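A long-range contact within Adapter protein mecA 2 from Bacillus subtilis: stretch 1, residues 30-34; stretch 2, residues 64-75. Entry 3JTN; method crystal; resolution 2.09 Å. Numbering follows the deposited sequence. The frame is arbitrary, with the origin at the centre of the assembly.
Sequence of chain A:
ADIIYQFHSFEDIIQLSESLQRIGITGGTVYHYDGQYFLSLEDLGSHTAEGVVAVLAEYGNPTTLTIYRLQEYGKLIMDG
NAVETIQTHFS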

# COMPACT_ATOMS: atom_id res chain seq x y z
N VAL A 30 2.81 3.47 -3.43
CA VAL A 30 2.91 4.25 -2.21
C VAL A 30 2.87 5.73 -2.51
O VAL A 30 3.64 6.22 -3.33
CB VAL A 30 4.21 3.95 -1.45
CG1 VAL A 30 4.37 4.89 -0.25
CG2 VAL A 30 4.25 2.49 -1.01
N TYR A 31 1.96 6.44 -1.85
CA TYR A 31 1.89 7.89 -1.93
C TYR A 31 2.24 8.51 -0.59
O TYR A 31 2.02 7.90 0.45
CB TYR A 31 0.48 8.34 -2.30
CG TYR A 31 0.02 7.91 -3.67
CD1 TYR A 31 0.39 8.61 -4.80
CD2 TYR A 31 -0.79 6.79 -3.82
CE1 TYR A 31 -0.04 8.21 -6.07
CE2 TYR A 31 -1.22 6.39 -5.07
CZ TYR A 31 -0.84 7.10 -6.19
OH TYR A 31 -1.28 6.69 -7.44
N HIS A 32 2.78 9.72 -0.61
CA HIS A 32 2.92 10.51 0.60
C HIS A 32 2.04 11.73 0.46
O HIS A 32 2.18 12.50 -0.48
CB HIS A 32 4.37 10.93 0.87
CG HIS A 32 4.53 11.72 2.12
ND1 HIS A 32 4.54 11.15 3.37
CD2 HIS A 32 4.69 13.05 2.32
CE1 HIS A 32 4.70 12.08 4.29
NE2 HIS A 32 4.79 13.25 3.68
N TYR A 33 1.12 11.90 1.39
CA TYR A 33 0.19 13.00 1.31
C TYR A 33 -0.18 13.45 2.72
O TYR A 33 -0.48 12.62 3.57
CB TYR A 33 -1.06 12.58 0.52
CG TYR A 33 -2.16 13.60 0.52
CD1 TYR A 33 -2.10 14.73 -0.29
CD2 TYR A 33 -3.27 13.45 1.35
CE1 TYR A 33 -3.11 15.67 -0.29
CE2 TYR A 33 -4.28 14.39 1.36
CZ TYR A 33 -4.20 15.49 0.55
OH TYR A 33 -5.21 16.43 0.56
N ASP A 34 -0.13 14.76 2.96
CA ASP A 34 -0.53 15.30 4.25
C ASP A 34 0.24 14.64 5.40
O ASP A 34 -0.33 14.30 6.43
CB ASP A 34 -2.04 15.11 4.45
CG ASP A 34 -2.65 16.15 5.37
OD1 ASP A 34 -2.34 17.35 5.20
OD2 ASP A 34 -3.44 15.76 6.25
N THR A 64 -10.48 7.66 3.49
CA THR A 64 -11.56 8.07 2.61
C THR A 64 -10.99 8.76 1.37
O THR A 64 -11.72 9.12 0.45
CB THR A 64 -12.56 9.02 3.31
OG1 THR A 64 -11.90 10.25 3.63
CG2 THR A 64 -13.12 8.37 4.58
N LEU A 65 -9.67 8.94 1.36
CA LEU A 65 -9.02 9.60 0.24
C LEU A 65 -9.41 8.95 -1.08
O LEU A 65 -9.84 7.80 -1.10
CB LEU A 65 -7.51 9.59 0.40
CG LEU A 65 -6.91 10.87 0.98
CD1 LEU A 65 -7.52 11.20 2.33
CD2 LEU A 65 -5.41 10.72 1.09
N THR A 66 -9.29 9.69 -2.17
CA THR A 66 -9.41 9.11 -3.49
C THR A 66 -8.00 8.92 -4.03
O THR A 66 -7.05 9.54 -3.54
CB THR A 66 -10.23 10.01 -4.41
OG1 THR A 66 -9.56 11.26 -4.61
CG2 THR A 66 -11.59 10.27 -3.79
N ILE A 67 -7.85 8.05 -5.02
CA ILE A 67 -6.55 7.90 -5.68
C ILE A 67 -6.30 9.17 -6.48
O ILE A 67 -5.15 9.54 -6.73
CB ILE A 67 -6.51 6.69 -6.64
CG1 ILE A 67 -5.08 6.43 -7.12
CG2 ILE A 67 -7.44 6.92 -7.83
CD1 ILE A 67 -4.23 5.68 -6.12
N TYR A 68 -7.39 9.83 -6.87
CA TYR A 68 -7.31 11.13 -7.54
C TYR A 68 -6.64 12.15 -6.63
O TYR A 68 -5.68 12.81 -7.01
CB TYR A 68 -8.69 11.64 -7.97
CG TYR A 68 -8.62 13.03 -8.57
CD1 TYR A 68 -8.28 13.21 -9.90
CD2 TYR A 68 -8.83 14.15 -7.78
CE1 TYR A 68 -8.18 14.48 -10.44
CE2 TYR A 68 -8.74 15.42 -8.31
CZ TYR A 68 -8.41 15.59 -9.64
OH TYR A 68 -8.32 16.85 -10.18
N ARG A 69 -7.16 12.28 -5.41
CA ARG A 69 -6.58 13.19 -4.44
C ARG A 69 -5.11 12.87 -4.23
O ARG A 69 -4.27 13.77 -4.11
CB ARG A 69 -7.31 13.09 -3.10
CG ARG A 69 -7.00 14.23 -2.15
CD ARG A 69 -7.65 15.52 -2.62
NE ARG A 69 -7.56 16.60 -1.63
CZ ARG A 69 -6.76 17.65 -1.73
NH1 ARG A 69 -5.97 17.78 -2.79
NH2 ARG A 69 -6.75 18.58 -0.78
N LEU A 70 -4.80 11.58 -4.20
CA LEU A 70 -3.43 11.13 -3.98
C LEU A 70 -2.52 11.33 -5.20
O LEU A 70 -1.34 11.62 -5.04
CB LEU A 70 -3.41 9.65 -3.55
CG LEU A 70 -3.79 9.35 -2.09
CD1 LEU A 70 -3.64 7.86 -1.76
CD2 LEU A 70 -2.97 10.18 -1.12
N GLN A 71 -3.06 11.19 -6.40
CA GLN A 71 -2.22 11.27 -7.58
C GLN A 71 -2.02 12.69 -8.10
O GLN A 71 -0.99 13.00 -8.71
CB GLN A 71 -2.78 10.39 -8.69
CG GLN A 71 -3.91 11.03 -9.45
CD GLN A 71 -4.83 10.01 -10.07
OE1 GLN A 71 -5.78 10.35 -10.77
NE2 GLN A 71 -4.54 8.73 -9.82
N GLU A 72 -2.99 13.56 -7.87
CA GLU A 72 -2.85 14.93 -8.36
C GLU A 72 -2.28 15.84 -7.28
O GLU A 72 -1.70 16.88 -7.57
CB GLU A 72 -4.18 15.47 -8.88
CG GLU A 72 -4.15 16.95 -9.27
CD GLU A 72 -3.28 17.24 -10.48
OE1 GLU A 72 -2.41 18.15 -10.41
OE2 GLU A 72 -3.46 16.57 -11.51
N TYR A 73 -2.41 15.42 -6.02
CA TYR A 73 -2.00 16.28 -4.91
C TYR A 73 -1.01 15.62 -3.93
O TYR A 73 -0.42 16.30 -3.09
CB TYR A 73 -3.23 16.81 -4.17
CG TYR A 73 -4.24 17.48 -5.09
CD1 TYR A 73 -4.17 18.84 -5.35
CD2 TYR A 73 -5.25 16.75 -5.69
CE1 TYR A 73 -5.09 19.46 -6.18
CE2 TYR A 73 -6.17 17.35 -6.53
CZ TYR A 73 -6.09 18.71 -6.77
OH TYR A 73 -7.00 19.32 -7.61
N GLY A 74 -0.83 14.31 -4.03
CA GLY A 74 0.10 13.61 -3.17
C GLY A 74 1.46 13.41 -3.82
O GLY A 74 1.65 13.73 -4.99
N LYS A 75 2.41 12.88 -3.06
CA LYS A 75 3.74 12.58 -3.59
C LYS A 75 3.86 11.10 -3.94
O LYS A 75 3.58 10.22 -3.12
CB LYS A 75 4.83 13.01 -2.59
CG LYS A 75 6.27 12.71 -3.02
CD LYS A 75 6.65 13.39 -4.33
CE LYS A 75 8.09 13.06 -4.75
NZ LYS A 75 8.30 13.15 -6.22

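The most unusual feature of this contact is a polar approach that stops short of a hydrogen bond: Tyr33 OH lies 3.0 Å from Arg69 NH2, yet over one face of the guanidinium, whose N–H bonds lie in its plane, so the angle is poor. The long arginine still brings its end to the tyrosine, although its CA-to-CB bond points sideways.

The firm polar link is between backbones. His32 and Lys75 form an antiparallel hydrogen-bonded pair, His32 N to Lys75 O at 2.7 Å and Lys75 N to His32 O at 2.6 Å, both nearly straight. Their side chains share one face of the sheet, while Tyr31 and Tyr33 point toward the other stretch, as alternation along a strand allows.

There Leu70 serves both tyrosines. Its CB sits over the Tyr31 ring, 3.9 Å from the centroid, in a CH-pi contact, and its CD2 lies 3.5 Å from Tyr33 CB; a branched aliphatic side chain suits this position between two aromatic residues. Ile67 CD1 reaches Tyr31 CE2 at 3.3 Å, and Leu65 CD2 meets Tyr33 CD2 at 3.5 Å, aliphatic ends offering apolar carbon to the rings.

Gly74 immediately precedes Lys75, and lacking a side chain suits it: an ideal CB would clash with Leu70 O at 2.5 Å. At the N-cap, Thr66's short hydroxyl side chain lets OG1 accept from Arg69 N, in the first turn, at 2.7 Å.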